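Side-chain contacts in N-acetyl-beta-D glucosaminidase (Rhizomucor miehei CAU432, PDB 4ZM6), which probably hydrolyses beta-linked N-acetylglucosamine with a glycoside hydrolase family 3 domain and binds acetyl-CoA in a GCN5-related glucosamine N-acetyltransferase region: residues D10-Q15 with Q328-V333; Q81-V86 with M116-E121; E204-E209 with R256-Y261; I752-D757 with R762-L767; L782-D787 with K848-Y853. One frame throughout, in Å; residues are numbered along the deposited sequence.

Interaction 1. Residues D10-Q15 with Q328-V333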
# COMPACT_ATOMS: atom_id res chain seq x y z
N ASP A 10 -30.29 -2.77 -35.20
CA ASP A 10 -29.52 -2.74 -36.44
C ASP A 10 -28.80 -1.42 -36.67
O ASP A 10 -27.60 -1.40 -36.93
CB ASP A 10 -30.43 -3.05 -37.64
CG ASP A 10 -31.08 -4.42 -37.55
OD1 ASP A 10 -31.54 -4.80 -36.46
OD2 ASP A 10 -31.13 -5.12 -38.59
N LYS A 11 -29.54 -0.32 -36.60
CA LYS A 11 -28.93 1.01 -36.70
C LYS A 11 -28.18 1.36 -35.41
O LYS A 11 -27.09 1.93 -35.45
CB LYS A 11 -29.97 2.11 -37.04
CG LYS A 11 -31.13 2.29 -36.07
CD LYS A 11 -31.63 3.73 -36.06
CE LYS A 11 -33.05 3.85 -35.51
NZ LYS A 11 -34.07 3.64 -36.58
N GLU A 12 -28.75 0.97 -34.27
CA GLU A 12 -28.25 1.37 -32.95
C GLU A 12 -26.82 0.89 -32.66
O GLU A 12 -26.09 1.54 -31.91
CB GLU A 12 -29.21 0.89 -31.85
CG GLU A 12 -29.22 1.78 -30.61
CD GLU A 12 -30.43 1.54 -29.71
OE1 GLU A 12 -30.47 2.14 -28.62
OE2 GLU A 12 -31.33 0.76 -30.10
N ILE A 13 -26.42 -0.22 -33.27
CA ILE A 13 -25.09 -0.80 -33.07
C ILE A 13 -23.95 0.04 -33.70
O ILE A 13 -22.78 -0.28 -33.53
CB ILE A 13 -25.04 -2.26 -33.60
CG1 ILE A 13 -23.88 -3.04 -32.96
CG2 ILE A 13 -24.95 -2.29 -35.12
CD1 ILE A 13 -23.90 -4.52 -33.26
N GLY A 14 -24.30 1.10 -34.43
CA GLY A 14 -23.30 2.03 -34.95
C GLY A 14 -22.56 2.80 -33.87
O GLY A 14 -21.41 3.18 -34.05
N GLN A 15 -23.23 3.02 -32.74
CA GLN A 15 -22.63 3.71 -31.59
C GLN A 15 -21.43 2.94 -31.02
O GLN A 15 -20.56 3.53 -30.37
CB GLN A 15 -23.67 3.96 -30.49
CG GLN A 15 -24.85 4.85 -30.87
CD GLN A 15 -24.47 6.31 -31.14
OE1 GLN A 15 -23.96 6.65 -32.20
NE2 GLN A 15 -24.75 7.17 -30.17
N GLN A 328 -26.56 -3.22 -22.74
CA GLN A 328 -25.71 -2.70 -21.67
C GLN A 328 -24.51 -1.92 -22.22
O GLN A 328 -24.10 -0.93 -21.62
CB GLN A 328 -25.20 -3.83 -20.78
CG GLN A 328 -26.28 -4.48 -19.93
CD GLN A 328 -25.90 -5.89 -19.49
OE1 GLN A 328 -26.62 -6.84 -19.77
NE2 GLN A 328 -24.75 -6.02 -18.84
N SER A 329 -23.96 -2.38 -23.34
CA SER A 329 -22.88 -1.66 -24.02
C SER A 329 -23.36 -0.31 -24.56
O SER A 329 -22.70 0.71 -24.36
CB SER A 329 -22.31 -2.50 -25.17
OG SER A 329 -21.80 -3.73 -24.69
N LEU A 330 -24.51 -0.31 -25.22
CA LEU A 330 -25.12 0.92 -25.74
C LEU A 330 -25.49 1.89 -24.62
O LEU A 330 -25.43 3.11 -24.79
CB LEU A 330 -26.36 0.58 -26.57
CG LEU A 330 -26.05 -0.10 -27.91
CD1 LEU A 330 -27.23 -0.92 -28.41
CD2 LEU A 330 -25.63 0.93 -28.94
N GLN A 331 -25.87 1.33 -23.47
CA GLN A 331 -26.13 2.10 -22.25
C GLN A 331 -24.85 2.80 -21.75
O GLN A 331 -24.87 3.99 -21.42
CB GLN A 331 -26.72 1.17 -21.18
CG GLN A 331 -26.74 1.70 -19.74
CD GLN A 331 -28.03 2.42 -19.39
OE1 GLN A 331 -28.59 2.21 -18.30
NE2 GLN A 331 -28.51 3.27 -20.29
N ARG A 332 -23.74 2.06 -21.71
CA ARG A 332 -22.45 2.60 -21.25
C ARG A 332 -21.94 3.70 -22.17
O ARG A 332 -21.34 4.67 -21.71
CB ARG A 332 -21.40 1.49 -21.15
CG ARG A 332 -21.61 0.52 -20.00
CD ARG A 332 -20.43 -0.43 -19.87
NE ARG A 332 -20.74 -1.63 -19.08
CZ ARG A 332 -21.08 -2.83 -19.58
NH1 ARG A 332 -21.16 -3.03 -20.89
NH2 ARG A 332 -21.33 -3.83 -18.75
N VAL A 333 -22.17 3.53 -23.47
CA VAL A 333 -21.75 4.52 -24.47
C VAL A 333 -22.63 5.77 -24.42
O VAL A 333 -22.15 6.88 -24.65
CB VAL A 333 -21.77 3.92 -25.89
CG1 VAL A 333 -21.38 4.97 -26.93
CG2 VAL A 333 -20.84 2.73 -25.97
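Leu330 lays its forked end over the stem of Glu12. Both methyls reach Glu12 CG, with Leu330 CD1 4.0 Å from it, so the fork straddles this methylene. Leu330 CD2 also lies beside the backbone of Glu12 and meets Gln15 CB at 3.9 Å. The contact on the Glu12 side is thus made by aliphatic carbon and backbone. The chain of Glu12 is extended, with CG swung opposite the backbone N (chi1 -151°), and this carries its carboxylate onward past the leucine. One helical turn further on, Val333 CG1 touches Gln15 O at 3.8 Å. Residues 12-14 form a short 3-10 turn just before strand 17-19, the first strand of the glycoside hydrolase family 3 N-terminal domain, which belongs to the TIM-barrel clan. Helix 323-340 comes from the far end of the same domain. The strand that precedes this helical region, 296-298, lies next to strand 17-19 in the parallel sheet. Leu330 also packs on Leu16, and Val333 on Met295. Gly14 is tied through its backbone to Gly40. On the helix, Arg332 forms a salt bridge with Asp294, and Ser329 OG is hydrogen-bonded to the same carboxylate.

Interaction 2. Residues Q81-V86 with M116-E121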
# COMPACT_ATOMS: atom_id res chain seq x y z
N GLN A 81 -3.28 11.40 -28.99
CA GLN A 81 -2.38 12.49 -28.63
C GLN A 81 -1.62 12.18 -27.34
O GLN A 81 -2.02 12.59 -26.25
CB GLN A 81 -3.16 13.81 -28.51
CG GLN A 81 -2.29 15.04 -28.26
CD GLN A 81 -1.23 15.26 -29.32
OE1 GLN A 81 -1.37 14.82 -30.46
NE2 GLN A 81 -0.16 15.94 -28.95
N GLU A 82 -0.50 11.47 -27.48
CA GLU A 82 0.32 11.07 -26.34
C GLU A 82 1.43 12.08 -26.02
O GLU A 82 1.99 12.04 -24.92
CB GLU A 82 0.93 9.69 -26.59
CG GLU A 82 -0.12 8.60 -26.69
CD GLU A 82 0.47 7.23 -26.97
OE1 GLU A 82 -0.25 6.39 -27.54
OE2 GLU A 82 1.64 6.98 -26.61
N ASN A 83 1.74 12.95 -26.98
CA ASN A 83 2.53 14.18 -26.79
C ASN A 83 4.03 14.12 -27.14
O ASN A 83 4.53 15.02 -27.82
CB ASN A 83 2.35 14.79 -25.39
CG ASN A 83 0.93 15.28 -25.15
OD1 ASN A 83 0.32 14.95 -24.13
ND2 ASN A 83 0.41 16.07 -26.08
N GLY A 84 4.73 13.09 -26.69
CA GLY A 84 6.17 13.02 -26.93
C GLY A 84 6.51 12.69 -28.37
O GLY A 84 6.40 13.53 -29.27
N VAL A 85 6.93 11.45 -28.59
CA VAL A 85 7.23 10.97 -29.94
C VAL A 85 5.96 10.91 -30.80
O VAL A 85 5.98 11.36 -31.95
CB VAL A 85 7.99 9.61 -29.92
CG1 VAL A 85 9.38 9.78 -29.32
CG2 VAL A 85 7.22 8.52 -29.18
N VAL A 86 4.86 10.41 -30.22
CA VAL A 86 3.56 10.30 -30.93
C VAL A 86 2.68 11.52 -30.62
O VAL A 86 2.41 11.82 -29.47
CB VAL A 86 2.82 8.94 -30.64
CG1 VAL A 86 3.32 8.24 -29.38
CG2 VAL A 86 1.30 9.11 -30.59
N MET A 116 -4.13 18.97 -19.07
CA MET A 116 -5.12 20.05 -19.06
C MET A 116 -4.92 20.96 -20.26
O MET A 116 -5.86 21.26 -20.98
CB MET A 116 -5.01 20.87 -17.77
CG MET A 116 -5.40 20.13 -16.51
SD MET A 116 -5.10 21.11 -15.03
CE MET A 116 -6.60 22.10 -15.03
N ALA A 117 -3.67 21.39 -20.45
CA ALA A 117 -3.29 22.24 -21.58
C ALA A 117 -3.63 21.61 -22.93
O ALA A 117 -4.09 22.30 -23.85
CB ALA A 117 -1.81 22.55 -21.52
N ILE A 118 -3.41 20.30 -23.05
CA ILE A 118 -3.69 19.58 -24.29
C ILE A 118 -5.19 19.44 -24.51
O ILE A 118 -5.66 19.63 -25.63
CB ILE A 118 -3.01 18.19 -24.30
CG1 ILE A 118 -1.51 18.36 -24.55
CG2 ILE A 118 -3.63 17.26 -25.33
CD1 ILE A 118 -1.15 18.95 -25.90
N SER A 119 -5.93 19.11 -23.46
CA SER A 119 -7.38 18.92 -23.60
C SER A 119 -8.07 20.22 -24.04
O SER A 119 -8.99 20.19 -24.84
CB SER A 119 -8.00 18.37 -22.31
OG SER A 119 -7.40 18.95 -21.17
N LYS A 120 -7.59 21.34 -23.51
CA LYS A 120 -8.07 22.66 -23.91
C LYS A 120 -7.91 22.84 -25.42
O LYS A 120 -8.87 23.18 -26.11
CB LYS A 120 -7.29 23.75 -23.16
CG LYS A 120 -7.94 25.13 -23.14
CD LYS A 120 -7.02 26.13 -22.44
CE LYS A 120 -7.77 27.27 -21.77
NZ LYS A 120 -8.27 28.29 -22.73
N GLU A 121 -6.70 22.59 -25.92
CA GLU A 121 -6.40 22.69 -27.34
C GLU A 121 -7.27 21.74 -28.17
O GLU A 121 -7.90 22.16 -29.13
CB GLU A 121 -4.92 22.43 -27.62
CG GLU A 121 -4.00 23.56 -27.16
CD GLU A 121 -2.57 23.44 -27.66
OE1 GLU A 121 -2.28 22.53 -28.48
OE2 GLU A 121 -1.72 24.25 -27.24
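An irregular loop, residues 81-86, runs past the side of helix 108-125. The nearest alpha carbons, Gln81 CA and Ile118 CA, are 8.4 Å apart, so the backbones stay apart and side chains bridge the gap. The loop turns sharply at Asn83, which has a positive phi of 98°. A weak backbone bond from Asn83 N to Val86 O closes this turn. Ile118 is the helix residue that makes the contact, and it touches two loop residues with different branches. Its CG2 methyl meets Gln81 CG at 3.9 Å, the two side chains crossing at about a right angle. Its other branch, CG1 with CD1, runs alongside the amide group of Asn83 in the opposite direction, with Ile118 CG1 4.0 Å from Asn83 CG. Chi1 of Gln81 (-175°) sets CG against the helix, and the bend at chi2 (57°) then turns the amide end aside from that line. The loop follows strand 76-79, one of the parallel strands of the TIM-barrel-like domain. Glu82 points away from the helix and forms salt bridges with Lys179 and Arg149. On the helix, Glu121 is hydrogen-bonded to Thr94 and His360. All three touching residues are buried. The contact pairs a branched apolar side chain with a methylene and an amide, so it depends on close fit and dispersion, while charged groups nearby find partners elsewhere.

Interaction 3. Residues E204-E209 with R256-Y261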
# COMPACT_ATOMS: atom_id res chain seq x y z
N GLU A 204 1.85 -12.76 -11.33
CA GLU A 204 2.94 -11.97 -11.90
C GLU A 204 2.40 -10.63 -12.42
O GLU A 204 3.00 -9.58 -12.18
CB GLU A 204 3.63 -12.71 -13.05
CG GLU A 204 4.38 -13.97 -12.64
CD GLU A 204 4.97 -14.69 -13.84
OE1 GLU A 204 6.09 -14.32 -14.28
OE2 GLU A 204 4.32 -15.62 -14.36
N LEU A 205 1.27 -10.69 -13.13
CA LEU A 205 0.64 -9.48 -13.67
C LEU A 205 0.25 -8.48 -12.58
O LEU A 205 0.38 -7.27 -12.78
CB LEU A 205 -0.58 -9.84 -14.51
CG LEU A 205 -0.26 -10.43 -15.89
CD1 LEU A 205 -1.50 -11.06 -16.52
CD2 LEU A 205 0.32 -9.37 -16.82
N ASP A 206 -0.22 -8.98 -11.45
CA ASP A 206 -0.60 -8.13 -10.32
C ASP A 206 0.58 -7.33 -9.76
O ASP A 206 0.40 -6.21 -9.27
CB ASP A 206 -1.24 -8.95 -9.19
CG ASP A 206 -2.70 -9.27 -9.46
OD1 ASP A 206 -3.35 -8.56 -10.27
OD2 ASP A 206 -3.22 -10.23 -8.85
N LYS A 207 1.78 -7.90 -9.81
CA LYS A 207 2.96 -7.26 -9.23
C LYS A 207 3.48 -6.07 -10.06
O LYS A 207 4.07 -5.15 -9.49
CB LYS A 207 4.07 -8.28 -8.97
N THR A 208 3.25 -6.06 -11.37
CA THR A 208 3.74 -4.96 -12.22
C THR A 208 2.72 -4.45 -13.24
O THR A 208 2.27 -3.30 -13.15
CB THR A 208 5.05 -5.33 -12.97
OG1 THR A 208 4.78 -6.28 -14.01
CG2 THR A 208 6.11 -5.92 -12.02
N GLU A 209 2.36 -5.28 -14.22
CA GLU A 209 1.54 -4.84 -15.35
C GLU A 209 0.25 -4.14 -14.93
O GLU A 209 -0.07 -3.07 -15.44
CB GLU A 209 1.18 -6.02 -16.27
CG GLU A 209 2.14 -6.24 -17.43
CD GLU A 209 3.42 -6.97 -17.04
OE1 GLU A 209 3.58 -7.33 -15.86
OE2 GLU A 209 4.27 -7.20 -17.93
N ARG A 256 -13.92 -6.83 -16.46
CA ARG A 256 -15.31 -6.63 -16.06
C ARG A 256 -15.65 -7.31 -14.74
O ARG A 256 -16.15 -6.67 -13.82
CB ARG A 256 -16.25 -7.12 -17.18
CG ARG A 256 -17.67 -6.57 -17.09
CD ARG A 256 -17.73 -5.08 -17.37
NE ARG A 256 -17.77 -4.78 -18.79
CZ ARG A 256 -17.65 -3.55 -19.30
NH1 ARG A 256 -17.46 -2.50 -18.50
NH2 ARG A 256 -17.71 -3.37 -20.62
N ARG A 257 -15.36 -8.61 -14.64
CA ARG A 257 -15.70 -9.37 -13.44
C ARG A 257 -14.75 -9.10 -12.27
O ARG A 257 -15.14 -8.46 -11.29
CB ARG A 257 -15.80 -10.87 -13.76
CG ARG A 257 -16.00 -11.76 -12.54
CD ARG A 257 -16.91 -12.96 -12.81
NE ARG A 257 -16.68 -13.59 -14.11
CZ ARG A 257 -17.58 -13.72 -15.09
NH1 ARG A 257 -18.82 -13.26 -14.95
NH2 ARG A 257 -17.23 -14.32 -16.23
N ARG A 258 -13.50 -9.56 -12.36
CA ARG A 258 -12.52 -9.40 -11.28
C ARG A 258 -12.39 -7.95 -10.81
O ARG A 258 -12.66 -7.65 -9.65
CB ARG A 258 -11.15 -9.94 -11.72
CG ARG A 258 -9.97 -9.47 -10.87
CD ARG A 258 -9.22 -10.63 -10.23
NE ARG A 258 -8.20 -10.17 -9.28
CZ ARG A 258 -7.02 -9.64 -9.60
NH1 ARG A 258 -6.67 -9.46 -10.87
NH2 ARG A 258 -6.17 -9.28 -8.64
N PHE A 259 -11.97 -7.06 -11.70
CA PHE A 259 -11.77 -5.65 -11.34
C PHE A 259 -13.08 -4.88 -11.16
O PHE A 259 -13.09 -3.84 -10.52
CB PHE A 259 -10.88 -4.94 -12.37
CG PHE A 259 -9.42 -5.26 -12.22
CD1 PHE A 259 -8.74 -4.94 -11.05
CD2 PHE A 259 -8.72 -5.90 -13.23
CE1 PHE A 259 -7.40 -5.24 -10.90
CE2 PHE A 259 -7.38 -6.20 -13.09
CZ PHE A 259 -6.71 -5.87 -11.92
N GLY A 260 -14.18 -5.39 -11.71
CA GLY A 260 -15.49 -4.78 -11.52
C GLY A 260 -15.63 -3.44 -12.21
O GLY A 260 -16.34 -2.56 -11.72
N TYR A 261 -14.97 -3.28 -13.36
CA TYR A 261 -14.99 -2.02 -14.10
C TYR A 261 -16.34 -1.82 -14.77
O TYR A 261 -16.81 -2.69 -15.51
CB TYR A 261 -13.85 -1.98 -15.12
CG TYR A 261 -13.74 -0.67 -15.89
CD1 TYR A 261 -13.60 0.54 -15.23
CD2 TYR A 261 -13.76 -0.65 -17.29
CE1 TYR A 261 -13.50 1.73 -15.92
CE2 TYR A 261 -13.66 0.54 -17.99
CZ TYR A 261 -13.53 1.73 -17.30
OH TYR A 261 -13.44 2.91 -17.99
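This is a salt bridge between the ends of two helices, 202-207 and 251-258, at a surface where a second subunit docks. Asp206 and Arg258 meet head-on across the gap. Asp206 OD2 lies 3.1 Å from Arg258 NH2. Asp206 OD1 sits in the guanidinium plane, at its edge, and takes a weak hydrogen bond from Arg258 NH2 at 3.3 Å. A further weak bond comes to Asp206 OD1 from Arg258 NH1. The carboxylate and guanidinium planes are turned 47° against each other, so the two groups do not lie flat in one plane. Chi1 of Arg258 (163°) turns its chain away from its own N. Both helices belong to the family 3 glycosidase domain, of the TIM-barrel clan. The chain leaves helix 251-258 through Gly260, which has positive phi. Across this turn, Arg256 NH1 donates to Tyr261 O at 3.1 Å, linking the last part of the helix to the chain after it. Arg258 has a stronger partner in Asp542 of the second subunit, which forms a salt bridge with NE. The guanidinium is therefore shared between two carboxylates. Ile540 of the second subunit, on the same acetyltransferase edge strand as Asp542, packs on both Asp206 and Arg258.

Interaction 4. Residues I752-D757 with R762-L767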
# COMPACT_ATOMS: atom_id res chain seq x y z
N ILE A 752 -23.32 32.42 21.41
CA ILE A 752 -24.23 33.52 21.70
C ILE A 752 -25.29 33.61 20.62
O ILE A 752 -25.00 33.46 19.44
CB ILE A 752 -23.49 34.86 21.77
CG1 ILE A 752 -22.33 34.78 22.77
CG2 ILE A 752 -24.44 35.99 22.15
CD1 ILE A 752 -22.74 34.31 24.15
N VAL A 753 -26.52 33.88 21.03
CA VAL A 753 -27.62 34.08 20.12
C VAL A 753 -28.35 35.36 20.48
O VAL A 753 -28.34 35.77 21.64
CB VAL A 753 -28.63 32.91 20.16
CG1 VAL A 753 -28.02 31.66 19.54
CG2 VAL A 753 -29.10 32.64 21.58
N ALA A 754 -28.95 35.98 19.47
CA ALA A 754 -29.92 37.05 19.68
C ALA A 754 -31.31 36.44 19.59
O ALA A 754 -31.56 35.60 18.73
CB ALA A 754 -29.75 38.13 18.63
N ARG A 755 -32.19 36.83 20.52
CA ARG A 755 -33.59 36.38 20.52
C ARG A 755 -34.54 37.57 20.54
O ARG A 755 -34.18 38.66 21.00
CB ARG A 755 -33.88 35.50 21.74
CG ARG A 755 -33.20 34.15 21.72
CD ARG A 755 -33.54 33.34 22.96
NE ARG A 755 -33.89 31.96 22.63
CZ ARG A 755 -33.15 30.88 22.88
NH1 ARG A 755 -33.60 29.69 22.52
NH2 ARG A 755 -31.97 30.97 23.49
N GLN A 756 -35.76 37.35 20.06
CA GLN A 756 -36.77 38.40 20.06
C GLN A 756 -37.35 38.53 21.46
O GLN A 756 -37.72 37.53 22.07
CB GLN A 756 -37.89 38.09 19.06
CG GLN A 756 -38.91 39.21 18.88
CD GLN A 756 -38.26 40.53 18.50
OE1 GLN A 756 -38.44 41.55 19.17
NE2 GLN A 756 -37.49 40.51 17.43
N ASP A 757 -37.41 39.77 21.95
CA ASP A 757 -38.05 40.09 23.24
C ASP A 757 -37.24 39.64 24.46
O ASP A 757 -36.77 40.47 25.23
CB ASP A 757 -39.48 39.52 23.33
CG ASP A 757 -40.35 39.94 22.17
OD1 ASP A 757 -40.24 41.11 21.72
OD2 ASP A 757 -41.15 39.10 21.70
N ARG A 762 -37.72 33.41 19.63
CA ARG A 762 -37.08 32.64 18.56
C ARG A 762 -35.70 33.22 18.30
O ARG A 762 -35.47 34.42 18.50
CB ARG A 762 -37.94 32.64 17.29
CG ARG A 762 -37.90 33.94 16.50
CD ARG A 762 -39.05 34.08 15.51
NE ARG A 762 -39.09 35.43 14.93
CZ ARG A 762 -39.68 36.49 15.49
NH1 ARG A 762 -40.30 36.41 16.66
NH2 ARG A 762 -39.63 37.67 14.86
N VAL A 763 -34.77 32.37 17.87
CA VAL A 763 -33.41 32.81 17.55
C VAL A 763 -33.41 33.56 16.22
O VAL A 763 -33.92 33.06 15.21
CB VAL A 763 -32.44 31.61 17.46
CG1 VAL A 763 -31.05 32.07 17.03
CG2 VAL A 763 -32.38 30.87 18.79
N ILE A 764 -32.86 34.77 16.23
CA ILE A 764 -32.84 35.63 15.05
C ILE A 764 -31.43 35.99 14.57
O ILE A 764 -31.26 36.57 13.51
CB ILE A 764 -33.65 36.93 15.28
CG1 ILE A 764 -33.06 37.77 16.42
CG2 ILE A 764 -35.11 36.60 15.54
CD1 ILE A 764 -33.93 38.93 16.85
N ALA A 765 -30.42 35.64 15.36
CA ALA A 765 -29.03 35.87 15.00
C ALA A 765 -28.16 35.00 15.89
O ALA A 765 -28.65 34.43 16.87
CB ALA A 765 -28.67 37.34 15.16
N SER A 766 -26.88 34.90 15.55
CA SER A 766 -25.95 34.13 16.38
C SER A 766 -24.51 34.44 16.03
O SER A 766 -24.23 34.94 14.95
CB SER A 766 -26.20 32.63 16.21
OG SER A 766 -25.39 32.09 15.19
N LEU A 767 -23.60 34.13 16.95
CA LEU A 767 -22.17 34.13 16.66
C LEU A 767 -21.41 33.26 17.64
O LEU A 767 -21.96 32.83 18.65
CB LEU A 767 -21.60 35.56 16.66
CG LEU A 767 -21.59 36.34 17.98
CD1 LEU A 767 -20.50 35.85 18.93
CD2 LEU A 767 -21.41 37.82 17.70
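Strands 752-756 and 763-767 form an antiparallel hairpin, their directions 163° apart, with a classic beta bulge opposite Ala754. There Ala754 N binds Ala765 O at 3.0 Å, while Ala754 O accepts from Ile764 N at 2.9 Å in a nearly straight bond (175°). Both bulge residues touch the same methyl. Ala754 CB is 3.7 Å from Ala765 CB, and Ile764 CG1 also packs against it. On the other face, Val753 CG1 meets Val763 CG1 at 4.0 Å. Val763 CG2 sits over one face of the Arg755 guanidinium, toward its rim. That group is held by Gly761 O and by a salt bridge to Glu723. Near the turn, Gln756 and Arg762 run alongside one another, with Arg762 NH1 against Gln756 CB and CG. In this acetyltransferase fold, strands 711-715 and 794-802 flank the hairpin. Helix 721-731 packs on the face with Val753 and Ser766. Helix 811-825 packs against Ala765 and Leu767 on the other.

Interaction 5. Residues L782-D787 with K848-Y853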
# COMPACT_ATOMS: atom_id res chain seq x y z
N LEU A 782 -8.31 30.86 17.96
CA LEU A 782 -7.22 31.79 18.13
C LEU A 782 -5.99 31.02 18.59
O LEU A 782 -5.98 30.45 19.67
CB LEU A 782 -7.59 32.87 19.14
CG LEU A 782 -6.51 33.89 19.53
CD1 LEU A 782 -6.08 34.73 18.33
CD2 LEU A 782 -7.01 34.78 20.65
N ILE A 783 -4.97 30.99 17.74
CA ILE A 783 -3.70 30.36 18.07
C ILE A 783 -2.57 31.39 18.21
O ILE A 783 -1.46 31.05 18.63
CB ILE A 783 -3.30 29.29 17.03
CG1 ILE A 783 -3.05 29.91 15.65
CG2 ILE A 783 -4.38 28.22 16.93
CD1 ILE A 783 -2.46 28.96 14.63
N TRP A 784 -2.86 32.65 17.89
CA TRP A 784 -1.83 33.68 17.82
C TRP A 784 -1.70 34.39 19.16
O TRP A 784 -1.78 35.61 19.24
CB TRP A 784 -2.17 34.68 16.71
CG TRP A 784 -2.43 34.04 15.37
CD1 TRP A 784 -3.58 34.10 14.64
CD2 TRP A 784 -1.51 33.24 14.63
NE1 TRP A 784 -3.44 33.39 13.48
CE2 TRP A 784 -2.17 32.85 13.44
CE3 TRP A 784 -0.19 32.82 14.83
CZ2 TRP A 784 -1.56 32.05 12.47
CZ3 TRP A 784 0.42 32.03 13.86
CH2 TRP A 784 -0.27 31.65 12.70
N THR A 785 -1.45 33.61 20.21
CA THR A 785 -1.47 34.13 21.58
C THR A 785 -0.10 34.58 22.09
O THR A 785 0.04 34.94 23.26
CB THR A 785 -2.04 33.09 22.57
OG1 THR A 785 -1.28 31.88 22.47
CG2 THR A 785 -3.50 32.80 22.27
N ASP A 786 0.91 34.57 21.22
CA ASP A 786 2.24 35.04 21.58
C ASP A 786 2.18 36.49 22.06
O ASP A 786 1.35 37.26 21.58
CB ASP A 786 3.18 34.90 20.37
CG ASP A 786 4.60 35.29 20.69
OD1 ASP A 786 4.90 36.50 20.66
OD2 ASP A 786 5.42 34.38 20.93
N ASP A 787 3.05 36.86 22.99
CA ASP A 787 3.05 38.22 23.55
C ASP A 787 3.16 39.32 22.49
O ASP A 787 2.62 40.40 22.67
CB ASP A 787 4.19 38.39 24.57
CG ASP A 787 4.04 37.48 25.77
OD1 ASP A 787 3.39 36.42 25.65
OD2 ASP A 787 4.58 37.83 26.85
N LYS A 848 -9.42 47.25 13.31
CA LYS A 848 -8.61 47.58 12.14
C LYS A 848 -7.93 46.30 11.65
O LYS A 848 -7.81 45.33 12.41
CB LYS A 848 -7.59 48.68 12.47
CG LYS A 848 -6.38 48.25 13.30
CD LYS A 848 -5.67 49.49 13.84
CE LYS A 848 -4.15 49.34 13.84
NZ LYS A 848 -3.68 48.43 14.92
N THR A 849 -7.51 46.28 10.39
CA THR A 849 -7.04 45.03 9.77
C THR A 849 -5.65 44.68 10.31
O THR A 849 -4.82 45.56 10.54
CB THR A 849 -7.01 45.04 8.21
OG1 THR A 849 -5.69 45.30 7.75
CG2 THR A 849 -7.99 46.05 7.61
N TRP A 850 -5.43 43.39 10.52
CA TRP A 850 -4.24 42.90 11.20
C TRP A 850 -3.29 42.24 10.22
O TRP A 850 -2.09 42.53 10.20
CB TRP A 850 -4.65 41.92 12.29
CG TRP A 850 -3.50 41.31 13.00
CD1 TRP A 850 -2.52 41.97 13.67
CD2 TRP A 850 -3.20 39.91 13.11
NE1 TRP A 850 -1.61 41.07 14.18
CE2 TRP A 850 -2.01 39.80 13.86
CE3 TRP A 850 -3.82 38.75 12.64
CZ2 TRP A 850 -1.43 38.57 14.16
CZ3 TRP A 850 -3.24 37.52 12.94
CH2 TRP A 850 -2.05 37.44 13.69
N ARG A 851 -3.83 41.31 9.43
CA ARG A 851 -3.07 40.63 8.39
C ARG A 851 -4.01 40.31 7.23
O ARG A 851 -5.22 40.15 7.43
CB ARG A 851 -2.47 39.33 8.93
CG ARG A 851 -1.47 39.48 10.07
CD ARG A 851 -0.14 40.03 9.59
NE ARG A 851 0.77 40.33 10.70
CZ ARG A 851 1.43 39.43 11.42
NH1 ARG A 851 1.28 38.13 11.18
NH2 ARG A 851 2.23 39.81 12.40
N SER A 852 -3.45 40.21 6.02
CA SER A 852 -4.25 39.92 4.82
C SER A 852 -3.79 38.64 4.13
O SER A 852 -2.61 38.28 4.19
CB SER A 852 -4.21 41.10 3.85
OG SER A 852 -4.61 42.30 4.48
N TYR A 853 -4.72 37.96 3.47
CA TYR A 853 -4.43 36.72 2.73
C TYR A 853 -5.10 36.73 1.37
O TYR A 853 -6.14 37.36 1.19
CB TYR A 853 -4.92 35.49 3.51
CG TYR A 853 -4.63 35.53 4.99
CD1 TYR A 853 -5.53 36.11 5.87
CD2 TYR A 853 -3.47 34.97 5.52
CE1 TYR A 853 -5.28 36.15 7.23
CE2 TYR A 853 -3.21 35.00 6.88
CZ TYR A 853 -4.12 35.59 7.73
OH TYR A 853 -3.89 35.64 9.09
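The six-membered end of Trp850 comes down over one face of the Trp784 ring. Trp850 CH2 is 3.8 Å from Trp784 CD1, and CZ3 touches the same atom. The ring planes stand 52° apart and the nearest ring centroids are 5.2 Å apart, an oblique meeting. With chi1 at 177°, the indole of Trp850 is carried off the strand toward the loop. Trp784 is the centre of an inverse gamma turn in the loop between strands 763-771 and 794-802. Trp850 lies on strand 847-857 of the acetyltransferase sheet, where it and Arg851 form a classic beta bulge opposite Asp688 of strand 686-692. Ile783 CG1 sits over the centre of the Trp784 ring, and Arg851 CG lies over a face of Trp850. Further out, Phe790 meets Trp850 edge-to-face, and Tyr832 and Trp565 contact Trp784. Arg851 makes a cation-pi contact with Trp565. The Trp784 side chain is about 10 Å from a bound acetyl-CoA.

In the fold
From the N terminus, interaction 1 closes the longest loop, bringing residues 10-15 to helix 323-340 near the end of the glycosidase domain. Interactions 2 and 3 are nested within it and follow each other in series. Interaction 2 ties the loop after strand 76-79 to helix 108-125; interaction 3 joins helices 202-207 and 251-258. Interactions 1 and 3 meet where Arg332 and Arg256 gather at Asp294. Interactions 4 and 5 open after interaction 1 closes, in the C-terminal acetyltransferase region. Interaction 4 is a local hairpin, while 782-787 with 848-853 spans 60 residues. Both reach one sheet, with centres 28 Å apart. No two loops cross.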